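Local coordinates for thiamine-binding periplasmic protein (Escherichia coli, PDB 2QRY), which binds thiamine and its mono- and diphosphate with high affinity in the periplasm and serves as the solute-binding component of the ThiBPQ ABC importer, at residues Y127-V131 and G169-W173; P141-L147 and A237-E241; Y158-R162 and I321-Q325; E241-L245 and P302-F308. All blocks are in the same frame, centred on the assembly; numbering follows the deposited sequence.

Contact 1: Y127-V131 and G169-W173; sequences YFAFV and GLLLW
With chi1 at -75° the Phe130 ring stands beside its own backbone N, while the Trp173 indole extends opposite its N (chi1 -172°), and the two side chains come together between strand 127-131 and helix 169-173. This is helix-on-sheet packing in the solute-binding protein fold: helix 165-178 lies against the mixed sheet, its short segment nearly perpendicular to the strand, with the axes 9.4 Å apart. The two aromatic groups touch by their rims without overlapping, their planes 26° apart and Phe130 CE1 3.7 Å from Trp173 CZ3. The far end of the phenyl ring runs into both methyls of Leu170, with Phe130 CZ 3.9 Å from Leu170 CD1, and these side chains are nearly perpendicular. Two residues back along the strand, Phe128 points toward the helix and places CE2 3.4 Å from Gly169 CA. A beta carbon on Gly169 would run into that ring atom, so glycine permits the close approach. Phe128 also meets the ring of Tyr218, a thiamine-binding residue, consistent with a second-shell place behind the pocket. The buried indole NE1 is satisfied by Gly242 O. Phe128 O, which is hydrogen-bonded to His243 ND1, lies over one face of the indole, 4.0 Å from Trp173 CH2.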
loop_
_atom_site.group_PDB
_atom_site.type_symbol
_atom_site.label_atom_id
_atom_site.label_comp_id
_atom_site.label_asym_id
_atom_site.label_seq_id
_atom_site.Cartn_x
_atom_site.Cartn_y
_atom_site.Cartn_z
ATOM N N TYR A 127 7.366 1.561 3.301
ATOM C CA TYR A 127 7.148 2.500 4.381
ATOM C C TYR A 127 6.524 3.779 3.850
ATOM O O TYR A 127 7.044 4.397 2.922
ATOM C CB TYR A 127 8.477 2.808 5.059
ATOM C CG TYR A 127 9.187 1.563 5.540
ATOM C CD1 TYR A 127 8.864 0.985 6.769
ATOM C CD2 TYR A 127 10.160 0.942 4.751
ATOM C CE1 TYR A 127 9.494 -0.186 7.205
ATOM C CE2 TYR A 127 10.790 -0.227 5.175
ATOM C CZ TYR A 127 10.451 -0.783 6.404
ATOM O OH TYR A 127 11.073 -1.933 6.834
ATOM N N PHE A 128 5.396 4.166 4.437
ATOM C CA PHE A 128 4.720 5.381 4.023
ATOM C C PHE A 128 5.593 6.576 4.381
ATOM O O PHE A 128 6.221 6.611 5.442
ATOM C CB PHE A 128 3.362 5.515 4.719
ATOM C CG PHE A 128 2.445 4.353 4.484
ATOM C CD1 PHE A 128 2.022 4.030 3.196
ATOM C CD2 PHE A 128 2.006 3.578 5.552
ATOM C CE1 PHE A 128 1.179 2.952 2.978
ATOM C CE2 PHE A 128 1.158 2.496 5.344
ATOM C CZ PHE A 128 0.744 2.181 4.055
ATOM N N ALA A 129 5.623 7.553 3.487
ATOM C CA ALA A 129 6.411 8.747 3.709
ATOM C C ALA A 129 5.931 9.866 2.794
ATOM O O ALA A 129 5.320 9.611 1.754
ATOM C CB ALA A 129 7.878 8.449 3.440
ATOM N N PHE A 130 6.203 11.105 3.187
ATOM C CA PHE A 130 5.823 12.233 2.366
ATOM C C PHE A 130 6.920 12.523 1.360
ATOM O O PHE A 130 8.086 12.681 1.723
ATOM C CB PHE A 130 5.563 13.470 3.224
ATOM C CG PHE A 130 4.259 13.429 3.958
ATOM C CD1 PHE A 130 4.177 12.882 5.231
ATOM C CD2 PHE A 130 3.111 13.941 3.376
ATOM C CE1 PHE A 130 2.962 12.848 5.916
ATOM C CE2 PHE A 130 1.890 13.910 4.057
ATOM C CZ PHE A 130 1.822 13.360 5.329
ATOM N N VAL A 131 6.541 12.565 0.089
ATOM C CA VAL A 131 7.487 12.845 -0.986
ATOM C C VAL A 131 7.401 14.306 -1.403
ATOM O O VAL A 131 6.317 14.899 -1.391
ATOM C CB VAL A 131 7.201 11.968 -2.215
ATOM C CG1 VAL A 131 8.004 12.465 -3.409
ATOM C CG2 VAL A 131 7.551 10.521 -1.908
ATOM N N GLY A 169 -2.761 4.200 6.175
ATOM C CA GLY A 169 -1.424 4.260 6.737
ATOM C C GLY A 169 -1.158 5.582 7.438
ATOM O O GLY A 169 -0.693 5.598 8.581
ATOM N N LEU A 170 -1.443 6.693 6.763
ATOM C CA LEU A 170 -1.237 8.006 7.359
ATOM C C LEU A 170 -2.116 8.187 8.599
ATOM O O LEU A 170 -1.690 8.787 9.577
ATOM C CB LEU A 170 -1.547 9.117 6.353
ATOM C CG LEU A 170 -1.418 10.537 6.912
ATOM C CD1 LEU A 170 -0.018 10.738 7.477
ATOM C CD2 LEU A 170 -1.706 11.555 5.817
ATOM N N LEU A 171 -3.340 7.674 8.554
ATOM C CA LEU A 171 -4.235 7.788 9.701
ATOM C C LEU A 171 -3.606 7.110 10.914
ATOM O O LEU A 171 -3.593 7.676 12.004
ATOM C CB LEU A 171 -5.594 7.132 9.420
ATOM C CG LEU A 171 -6.556 7.117 10.621
ATOM C CD1 LEU A 171 -7.400 8.390 10.633
ATOM C CD2 LEU A 171 -7.468 5.894 10.545
ATOM N N LEU A 172 -3.064 5.909 10.717
ATOM C CA LEU A 172 -2.464 5.167 11.823
ATOM C C LEU A 172 -1.127 5.763 12.248
ATOM O O LEU A 172 -0.775 5.751 13.432
ATOM C CB LEU A 172 -2.307 3.697 11.435
ATOM C CG LEU A 172 -3.629 3.073 10.961
ATOM C CD1 LEU A 172 -3.376 1.703 10.360
ATOM C CD2 LEU A 172 -4.617 2.995 12.121
ATOM N N TRP A 173 -0.400 6.302 11.279
ATOM C CA TRP A 173 0.889 6.920 11.541
ATOM C C TRP A 173 0.685 8.104 12.475
ATOM O O TRP A 173 1.409 8.267 13.458
ATOM C CB TRP A 173 1.507 7.378 10.228
ATOM C CG TRP A 173 2.914 7.854 10.340
ATOM C CD1 TRP A 173 3.786 7.629 11.370
ATOM C CD2 TRP A 173 3.659 8.543 9.327
ATOM N NE1 TRP A 173 5.033 8.132 11.054
ATOM C CE2 TRP A 173 4.979 8.696 9.805
ATOM C CE3 TRP A 173 3.338 9.044 8.056
ATOM C CZ2 TRP A 173 5.979 9.328 9.056
ATOM C CZ3 TRP A 173 4.331 9.675 7.313
ATOM C CH2 TRP A 173 5.635 9.810 7.817
#

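Contact 2: P141-L147 and A237-E241; sequences PQSLKEL and ANFSE
Phe239 lies flat against the turn that leads into helix 144-149, and this is the tight part of the contact. Ser143 C sits over the centre of one ring face, 3.4 Å above its plane, and Leu144 N lies over the same face, 3.2 Å from Phe239 CD2. Ala237 O is offset over the opposite face. At the edge, near the ring plane, come Pro141 O, 3.3 Å from Phe239 CE1, and the more distant Leu147 CD1. Replacing Phe239 by an alanine is likely to open a gap between the Ser143-Leu144 backbone and Ala237 and to take the aromatic neighbour from Leu147 and the Pro141 ring.

Beside the ring the helix start is held by polar groups. Ser143 is the N-cap, its OG accepting from Glu146 N. Glu241, bent at chi2 (99°), brings its carboxylate to the first turn: OE1 accepts from Leu144 N at 2.8 Å and OE2 from Lys145 N at 2.9 Å, both on the syn side and somewhat out of the carboxylate plane. The helix N terminus would probably favour this negative charge. Ser240 N adds a bond to Gln142 O, 3.1 Å long.

The other side is loose: Gln142 and Asn238 are exposed, their CB atoms pointing away from the opposing segment, and Lys145 is likewise exposed; Asn238 touches Thr300 and Pro302. Inward, Leu144 packs on Trp173, Met174 and Val177 of helix 165-178, while Leu147 and Phe239 both rest on Phe130 of strand 121-133.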
loop_
_atom_site.group_PDB
_atom_site.type_symbol
_atom_site.label_atom_id
_atom_site.label_comp_id
_atom_site.label_asym_id
_atom_site.label_seq_id
_atom_site.Cartn_x
_atom_site.Cartn_y
_atom_site.Cartn_z
ATOM N N PRO A 141 10.107 19.293 6.099
ATOM C CA PRO A 141 9.955 18.905 7.501
ATOM C C PRO A 141 10.817 17.677 7.800
ATOM O O PRO A 141 11.115 16.886 6.899
ATOM C CB PRO A 141 8.462 18.616 7.608
ATOM C CG PRO A 141 8.121 18.122 6.239
ATOM C CD PRO A 141 8.843 19.112 5.367
ATOM N N GLN A 142 11.222 17.526 9.058
ATOM C CA GLN A 142 12.061 16.401 9.456
ATOM C C GLN A 142 11.368 15.478 10.459
ATOM O O GLN A 142 11.985 14.596 11.058
ATOM C CB GLN A 142 13.387 16.923 10.013
ATOM C CG GLN A 142 14.190 17.701 8.972
ATOM C CD GLN A 142 15.437 18.350 9.542
ATOM O OE1 GLN A 142 15.358 19.158 10.466
ATOM N NE2 GLN A 142 16.594 18.005 8.987
ATOM N N SER A 143 10.068 15.685 10.625
ATOM C CA SER A 143 9.269 14.863 11.517
ATOM C C SER A 143 7.803 15.121 11.186
ATOM O O SER A 143 7.454 16.192 10.679
ATOM C CB SER A 143 9.562 15.213 12.976
ATOM O OG SER A 143 9.158 16.533 13.285
ATOM N N LEU A 144 6.947 14.140 11.455
ATOM C CA LEU A 144 5.526 14.290 11.175
ATOM C C LEU A 144 5.014 15.445 12.018
ATOM O O LEU A 144 4.144 16.212 11.593
ATOM C CB LEU A 144 4.768 13.011 11.544
ATOM C CG LEU A 144 3.510 12.660 10.731
ATOM C CD1 LEU A 144 2.713 11.588 11.479
ATOM C CD2 LEU A 144 2.657 13.884 10.520
ATOM N N LYS A 145 5.576 15.569 13.217
ATOM C CA LYS A 145 5.183 16.622 14.149
ATOM C C LYS A 145 5.421 18.012 13.568
ATOM O O LYS A 145 4.565 18.891 13.680
ATOM C CB LYS A 145 5.944 16.459 15.466
ATOM C CG LYS A 145 5.709 17.567 16.484
ATOM C CD LYS A 145 6.228 17.142 17.856
ATOM C CE LYS A 145 6.028 18.219 18.911
ATOM N NZ LYS A 145 7.006 19.329 18.750
ATOM N N GLU A 146 6.580 18.211 12.948
ATOM C CA GLU A 146 6.891 19.502 12.356
ATOM C C GLU A 146 5.952 19.797 11.186
ATOM O O GLU A 146 5.409 20.894 11.083
ATOM C CB GLU A 146 8.340 19.538 11.883
ATOM C CG GLU A 146 8.667 20.772 11.066
ATOM C CD GLU A 146 10.140 20.901 10.752
ATOM O OE1 GLU A 146 10.797 19.869 10.493
ATOM O OE2 GLU A 146 10.635 22.044 10.746
ATOM N N LEU A 147 5.763 18.812 10.313
ATOM C CA LEU A 147 4.876 18.968 9.167
ATOM C C LEU A 147 3.497 19.455 9.608
ATOM O O LEU A 147 2.891 20.299 8.950
ATOM C CB LEU A 147 4.743 17.636 8.419
ATOM C CG LEU A 147 3.727 17.527 7.277
ATOM C CD1 LEU A 147 3.959 16.244 6.492
ATOM C CD2 LEU A 147 2.319 17.522 7.837
ATOM N N ALA A 237 10.835 12.309 2.679
ATOM C CA ALA A 237 11.356 12.867 3.924
ATOM C C ALA A 237 11.412 11.816 5.025
ATOM O O ALA A 237 10.420 11.151 5.319
ATOM C CB ALA A 237 10.510 14.043 4.359
ATOM N N ASN A 238 12.589 11.664 5.618
ATOM C CA ASN A 238 12.807 10.695 6.686
ATOM C C ASN A 238 12.477 11.367 8.021
ATOM O O ASN A 238 13.209 12.247 8.472
ATOM C CB ASN A 238 14.272 10.228 6.645
ATOM C CG ASN A 238 14.539 9.007 7.524
ATOM O OD1 ASN A 238 13.695 8.114 7.666
ATOM N ND2 ASN A 238 15.733 8.953 8.095
ATOM N N PHE A 239 11.369 10.966 8.643
ATOM C CA PHE A 239 10.967 11.567 9.914
ATOM C C PHE A 239 11.531 10.862 11.149
ATOM O O PHE A 239 11.639 9.639 11.193
ATOM C CB PHE A 239 9.437 11.654 10.009
ATOM C CG PHE A 239 8.815 12.604 9.014
ATOM C CD1 PHE A 239 9.597 13.547 8.343
ATOM C CD2 PHE A 239 7.446 12.566 8.762
ATOM C CE1 PHE A 239 9.030 14.435 7.440
ATOM C CE2 PHE A 239 6.865 13.459 7.854
ATOM C CZ PHE A 239 7.661 14.395 7.193
ATOM N N SER A 240 11.883 11.665 12.151
ATOM C CA SER A 240 12.469 11.168 13.390
ATOM C C SER A 240 11.560 10.281 14.241
ATOM O O SER A 240 12.051 9.518 15.071
ATOM C CB SER A 240 12.989 12.347 14.229
ATOM O OG SER A 240 11.960 13.264 14.559
ATOM N N GLU A 241 10.246 10.372 14.057
ATOM C CA GLU A 241 9.353 9.519 14.831
ATOM C C GLU A 241 9.424 8.093 14.289
ATOM O O GLU A 241 9.056 7.136 14.971
ATOM C CB GLU A 241 7.900 10.009 14.755
ATOM C CG GLU A 241 7.668 11.402 15.315
ATOM C CD GLU A 241 7.620 12.455 14.227
ATOM O OE1 GLU A 241 8.024 12.142 13.084
ATOM O OE2 GLU A 241 7.185 13.590 14.516
#

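Contact 3: Y158-R162 and I321-Q325; sequences YQDPR and ISEWQ
Trp324 meets a different group on each part of its indole. At the pyrrole edge, NE1 donates to Tyr158 OH at 2.9 Å, with the oxygen close to the indole plane. The phenol and indole rings touch only rim to rim, their planes 70° apart, as the two side chains run antiparallel past one another. Over one indole face lies the Pro161 ring, a CH-pi contact in which Pro161 CD is 3.6 Å from the centroid of the six-membered ring. At the benzene edge the geometry turns again: the guanidinium of Arg162 stands 82° from the indole plane and offers its face to Trp324 CZ3, which is 3.9 Å from Arg162 NE. The indole rim points at the guanidinium face, so this is not a cation-pi stack.

A bend at chi3 (-64°) helps carry the Arg162 guanidinium to Asp160, which fixes its rotation by a side-on salt bridge: Arg162 NE reaches Asp160 OD1 at 3.0 Å, and NH2 reaches OD2 at 2.7 Å. OD1 also accepts from Arg162 N, making an Asx turn. Along the aliphatic part, Arg162 CG rests on Ile321 CG2 at 3.6 Å. A leucine in place of Trp324 would probably leave the Tyr158 hydroxyl without its N-H donor and the Pro161 ring without a flat surface to lie on.

Trp324 has a further edge-to-face partner in Trp186. The contact joins the end of strand 156-159, paired with strand 193-197, to the C-terminal helix 310-328; helix 165-178 packs against both, with Leu170 on Tyr158 and Leu171 on Ile321 and Trp324.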
loop_
_atom_site.group_PDB
_atom_site.type_symbol
_atom_site.label_atom_id
_atom_site.label_comp_id
_atom_site.label_asym_id
_atom_site.label_seq_id
_atom_site.Cartn_x
_atom_site.Cartn_y
_atom_site.Cartn_z
ATOM N N TYR A 158 -3.049 14.009 0.458
ATOM C CA TYR A 158 -2.976 12.620 0.905
ATOM C C TYR A 158 -4.258 11.882 0.545
ATOM O O TYR A 158 -5.168 12.473 -0.037
ATOM C CB TYR A 158 -2.684 12.548 2.413
ATOM C CG TYR A 158 -3.764 13.126 3.298
ATOM C CD1 TYR A 158 -4.812 12.333 3.761
ATOM C CD2 TYR A 158 -3.745 14.472 3.663
ATOM C CE1 TYR A 158 -5.816 12.866 4.567
ATOM C CE2 TYR A 158 -4.747 15.011 4.468
ATOM C CZ TYR A 158 -5.775 14.205 4.913
ATOM O OH TYR A 158 -6.771 14.738 5.695
ATOM N N GLN A 159 -4.331 10.596 0.875
ATOM C CA GLN A 159 -5.502 9.789 0.532
ATOM C C GLN A 159 -6.496 9.532 1.654
ATOM O O GLN A 159 -6.164 9.591 2.839
ATOM C CB GLN A 159 -5.069 8.438 -0.047
ATOM C CG GLN A 159 -4.010 8.516 -1.137
ATOM C CD GLN A 159 -2.645 8.850 -0.578
ATOM O OE1 GLN A 159 -2.264 8.358 0.476
ATOM N NE2 GLN A 159 -1.898 9.681 -1.286
ATOM N N ASP A 160 -7.721 9.223 1.246
ATOM C CA ASP A 160 -8.821 8.934 2.152
ATOM C C ASP A 160 -8.583 7.584 2.826
ATOM O O ASP A 160 -8.466 6.562 2.155
ATOM C CB ASP A 160 -10.127 8.887 1.359
ATOM C CG ASP A 160 -11.346 8.822 2.250
ATOM O OD1 ASP A 160 -11.278 8.156 3.302
ATOM O OD2 ASP A 160 -12.381 9.423 1.890
ATOM N N PRO A 161 -8.505 7.566 4.165
ATOM C CA PRO A 161 -8.276 6.322 4.909
ATOM C C PRO A 161 -9.384 5.272 4.767
ATOM O O PRO A 161 -9.179 4.091 5.064
ATOM C CB PRO A 161 -8.097 6.807 6.351
ATOM C CG PRO A 161 -8.891 8.083 6.385
ATOM C CD PRO A 161 -8.521 8.726 5.075
ATOM N N ARG A 162 -10.554 5.705 4.305
ATOM C CA ARG A 162 -11.681 4.803 4.120
ATOM C C ARG A 162 -11.572 4.029 2.802
ATOM O O ARG A 162 -12.222 3.001 2.617
ATOM C CB ARG A 162 -12.992 5.603 4.142
ATOM C CG ARG A 162 -13.260 6.321 5.461
ATOM C CD ARG A 162 -14.379 7.362 5.340
ATOM N NE ARG A 162 -14.016 8.443 4.424
ATOM C CZ ARG A 162 -14.689 9.583 4.296
ATOM N NH1 ARG A 162 -15.776 9.805 5.033
ATOM N NH2 ARG A 162 -14.279 10.502 3.429
ATOM N N ILE A 321 -11.192 7.088 12.227
ATOM C CA ILE A 321 -11.577 7.669 10.954
ATOM C C ILE A 321 -12.671 8.719 11.178
ATOM O O ILE A 321 -12.666 9.787 10.558
ATOM C CB ILE A 321 -12.076 6.577 9.992
ATOM C CG1 ILE A 321 -10.862 5.852 9.395
ATOM C CG2 ILE A 321 -12.963 7.186 8.909
ATOM C CD1 ILE A 321 -11.191 4.636 8.563
ATOM N N SER A 322 -13.596 8.413 12.082
ATOM C CA SER A 322 -14.689 9.321 12.399
ATOM C C SER A 322 -14.136 10.638 12.936
ATOM O O SER A 322 -14.608 11.714 12.582
ATOM C CB SER A 322 -15.615 8.679 13.436
ATOM O OG SER A 322 -16.694 9.536 13.743
ATOM N N GLU A 323 -13.129 10.546 13.794
ATOM C CA GLU A 323 -12.510 11.731 14.363
ATOM C C GLU A 323 -11.775 12.491 13.269
ATOM O O GLU A 323 -11.873 13.715 13.183
ATOM C CB GLU A 323 -11.548 11.323 15.474
ATOM C CG GLU A 323 -12.275 10.708 16.663
ATOM C CD GLU A 323 -11.350 9.994 17.630
ATOM O OE1 GLU A 323 -10.381 10.629 18.112
ATOM O OE2 GLU A 323 -11.598 8.798 17.913
ATOM N N TRP A 324 -11.050 11.755 12.430
ATOM C CA TRP A 324 -10.309 12.345 11.323
ATOM C C TRP A 324 -11.192 13.194 10.409
ATOM O O TRP A 324 -10.886 14.364 10.158
ATOM C CB TRP A 324 -9.644 11.255 10.475
ATOM C CG TRP A 324 -9.233 11.740 9.100
ATOM C CD1 TRP A 324 -8.170 12.539 8.795
ATOM C CD2 TRP A 324 -9.933 11.515 7.866
ATOM N NE1 TRP A 324 -8.165 12.830 7.448
ATOM C CE2 TRP A 324 -9.240 12.215 6.857
ATOM C CE3 TRP A 324 -11.081 10.791 7.518
ATOM C CZ2 TRP A 324 -9.658 12.215 5.521
ATOM C CZ3 TRP A 324 -11.499 10.790 6.184
ATOM C CH2 TRP A 324 -10.790 11.497 5.205
ATOM N N GLN A 325 -12.280 12.606 9.912
ATOM C CA GLN A 325 -13.152 13.323 8.991
ATOM C C GLN A 325 -13.789 14.548 9.622
ATOM O O GLN A 325 -13.979 15.566 8.953
ATOM C CB GLN A 325 -14.218 12.387 8.405
ATOM C CG GLN A 325 -15.415 12.090 9.282
ATOM C CD GLN A 325 -16.461 13.193 9.249
ATOM O OE1 GLN A 325 -16.729 13.783 8.197
ATOM N NE2 GLN A 325 -17.070 13.464 10.399
#

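Contact 4: E241-L245 and P302-F308; sequences EGHYL and PATTLEF
Tyr244 lies across the backbone of Leu306 and Glu307, and each step along it finds a partner. Tyr244 CB is 3.8 Å from Leu306 O; with CG opposite the backbone N (chi1 -160°), the ring is directed along Leu306 and Glu307, and that carbonyl oxygen sits over its face, 3.3 Å from Tyr244 CG. Farther out, Glu307 CA makes a CH-pi contact with the same face, and Tyr244 CE2 meets Phe308 CD1, in the ring plane, at 3.7 Å. At the tip, Tyr244 OH accepts from Phe308 N at 2.9 Å and is also hydrogen-bonded to Asn88 OD1. The two backbones form a short parallel beta pairing that adds strand 305-306 to strand 243-252 of the mixed sheet: His243 N donates to Thr304 O, Leu306 N to His243 O at 2.7 Å, and Leu245 N to Leu306 O. Tyr244 and Leu306 point to one sheet face, His243 and Thr305 to the other. There, His243 CD2 touches Pro302 CB at 3.6 Å, the side chains roughly perpendicular, and Thr305 CG2 meets Leu245 CB. Gly242 precedes the pairing with a positive phi of 102°; its CA lies 3.3 Å from Thr304 O, and a beta carbon would clash with that oxygen.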
loop_
_atom_site.group_PDB
_atom_site.type_symbol
_atom_site.label_atom_id
_atom_site.label_comp_id
_atom_site.label_asym_id
_atom_site.label_seq_id
_atom_site.Cartn_x
_atom_site.Cartn_y
_atom_site.Cartn_z
ATOM N N GLU A 241 10.246 10.372 14.057
ATOM C CA GLU A 241 9.353 9.519 14.831
ATOM C C GLU A 241 9.424 8.093 14.289
ATOM O O GLU A 241 9.056 7.136 14.971
ATOM C CB GLU A 241 7.900 10.009 14.755
ATOM C CG GLU A 241 7.668 11.402 15.315
ATOM C CD GLU A 241 7.620 12.455 14.227
ATOM O OE1 GLU A 241 8.024 12.142 13.084
ATOM O OE2 GLU A 241 7.185 13.590 14.516
ATOM N N GLY A 242 9.923 7.953 13.064
ATOM C CA GLY A 242 9.988 6.641 12.448
ATOM C C GLY A 242 8.830 6.544 11.466
ATOM O O GLY A 242 7.992 7.446 11.414
ATOM N N HIS A 243 8.767 5.459 10.701
ATOM C CA HIS A 243 7.716 5.285 9.703
ATOM C C HIS A 243 6.867 4.025 9.870
ATOM O O HIS A 243 7.333 3.002 10.386
ATOM C CB HIS A 243 8.341 5.319 8.312
ATOM C CG HIS A 243 8.996 6.627 7.993
ATOM N ND1 HIS A 243 8.573 7.442 6.964
ATOM C CD2 HIS A 243 10.002 7.293 8.610
ATOM C CE1 HIS A 243 9.285 8.555 6.965
ATOM N NE2 HIS A 243 10.158 8.491 7.953
ATOM N N TYR A 244 5.616 4.116 9.425
ATOM C CA TYR A 244 4.676 3.009 9.527
ATOM C C TYR A 244 4.912 1.986 8.429
ATOM O O TYR A 244 5.076 2.335 7.262
ATOM C CB TYR A 244 3.236 3.530 9.470
ATOM C CG TYR A 244 2.229 2.560 10.044
ATOM C CD1 TYR A 244 1.888 1.389 9.361
ATOM C CD2 TYR A 244 1.636 2.794 11.291
ATOM C CE1 TYR A 244 0.976 0.471 9.904
ATOM C CE2 TYR A 244 0.726 1.888 11.840
ATOM C CZ TYR A 244 0.402 0.729 11.141
ATOM O OH TYR A 244 -0.500 -0.167 11.669
ATOM N N LEU A 245 4.917 0.715 8.817
ATOM C CA LEU A 245 5.168 -0.373 7.885
ATOM C C LEU A 245 3.935 -0.935 7.214
ATOM O O LEU A 245 2.899 -1.143 7.856
ATOM C CB LEU A 245 5.889 -1.518 8.602
ATOM C CG LEU A 245 5.985 -2.859 7.861
ATOM C CD1 LEU A 245 6.938 -2.756 6.679
ATOM C CD2 LEU A 245 6.479 -3.925 8.835
ATOM N N PRO A 302 13.992 3.721 6.799
ATOM C CA PRO A 302 13.746 4.332 8.107
ATOM C C PRO A 302 14.270 3.440 9.235
ATOM O O PRO A 302 14.082 2.223 9.216
ATOM C CB PRO A 302 12.229 4.500 8.129
ATOM C CG PRO A 302 11.754 3.365 7.275
ATOM C CD PRO A 302 12.731 3.367 6.126
ATOM N N ALA A 303 14.945 4.051 10.203
ATOM C CA ALA A 303 15.496 3.304 11.328
ATOM C C ALA A 303 14.377 2.608 12.090
ATOM O O ALA A 303 14.268 1.382 12.078
ATOM C CB ALA A 303 16.247 4.243 12.259
ATOM N N THR A 304 13.550 3.415 12.747
ATOM C CA THR A 304 12.427 2.935 13.535
ATOM C C THR A 304 11.197 2.643 12.679
ATOM O O THR A 304 10.787 3.465 11.858
ATOM C CB THR A 304 12.041 3.971 14.607
ATOM O OG1 THR A 304 13.109 4.103 15.553
ATOM C CG2 THR A 304 10.766 3.551 15.321
ATOM N N THR A 305 10.620 1.463 12.883
ATOM C CA THR A 305 9.426 1.037 12.167
ATOM C C THR A 305 8.235 1.050 13.128
ATOM O O THR A 305 8.357 0.635 14.277
ATOM C CB THR A 305 9.613 -0.384 11.593
ATOM O OG1 THR A 305 10.439 -0.318 10.423
ATOM C CG2 THR A 305 8.272 -1.009 11.241
ATOM N N LEU A 306 7.090 1.536 12.655
ATOM C CA LEU A 306 5.885 1.618 13.477
ATOM C C LEU A 306 4.764 0.774 12.891
ATOM O O LEU A 306 4.537 0.787 11.679
ATOM C CB LEU A 306 5.408 3.066 13.574
ATOM C CG LEU A 306 6.359 4.094 14.187
ATOM C CD1 LEU A 306 5.794 5.480 13.982
ATOM C CD2 LEU A 306 6.558 3.797 15.672
ATOM N N GLU A 307 4.047 0.062 13.760
ATOM C CA GLU A 307 2.952 -0.792 13.323
ATOM C C GLU A 307 1.984 -1.165 14.451
ATOM O O GLU A 307 2.391 -1.367 15.597
ATOM C CB GLU A 307 3.532 -2.068 12.697
ATOM C CG GLU A 307 2.509 -3.105 12.251
ATOM C CD GLU A 307 3.160 -4.397 11.766
ATOM O OE1 GLU A 307 4.021 -4.935 12.489
ATOM O OE2 GLU A 307 2.816 -4.884 10.666
ATOM N N PHE A 308 0.695 -1.222 14.114
ATOM C CA PHE A 308 -0.340 -1.633 15.056
ATOM C C PHE A 308 -0.594 -3.081 14.692
ATOM O O PHE A 308 -0.284 -3.495 13.579
ATOM C CB PHE A 308 -1.644 -0.871 14.841
ATOM C CG PHE A 308 -1.677 0.474 15.475
ATOM C CD1 PHE A 308 -1.694 1.625 14.687
ATOM C CD2 PHE A 308 -1.703 0.601 16.860
ATOM C CE1 PHE A 308 -1.739 2.888 15.274
ATOM C CE2 PHE A 308 -1.750 1.860 17.462
ATOM C CZ PHE A 308 -1.767 3.006 16.668
#

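How the contacts relate
Following the chain from the N terminus, the first contact to open is contact 1, on strand 121-133, and it closes the loop to helix 165-178. Inside that loop contacts 2 and 3 both open, at 141-147 and 158-162, so each crosses contact 1. Contact 2 closes at 237-241, and contact 3 only at the C-terminal helix 310-328, so these two cross as well. Contact 4 starts at Glu241, shared with contact 2, and lies wholly within the span of contact 3. Contact 1 touches the other three in space, whereas contact 3 reaches neither contact 2 nor contact 4. Together they tie the mixed sheet to helices 144-149, 165-178 and 310-328.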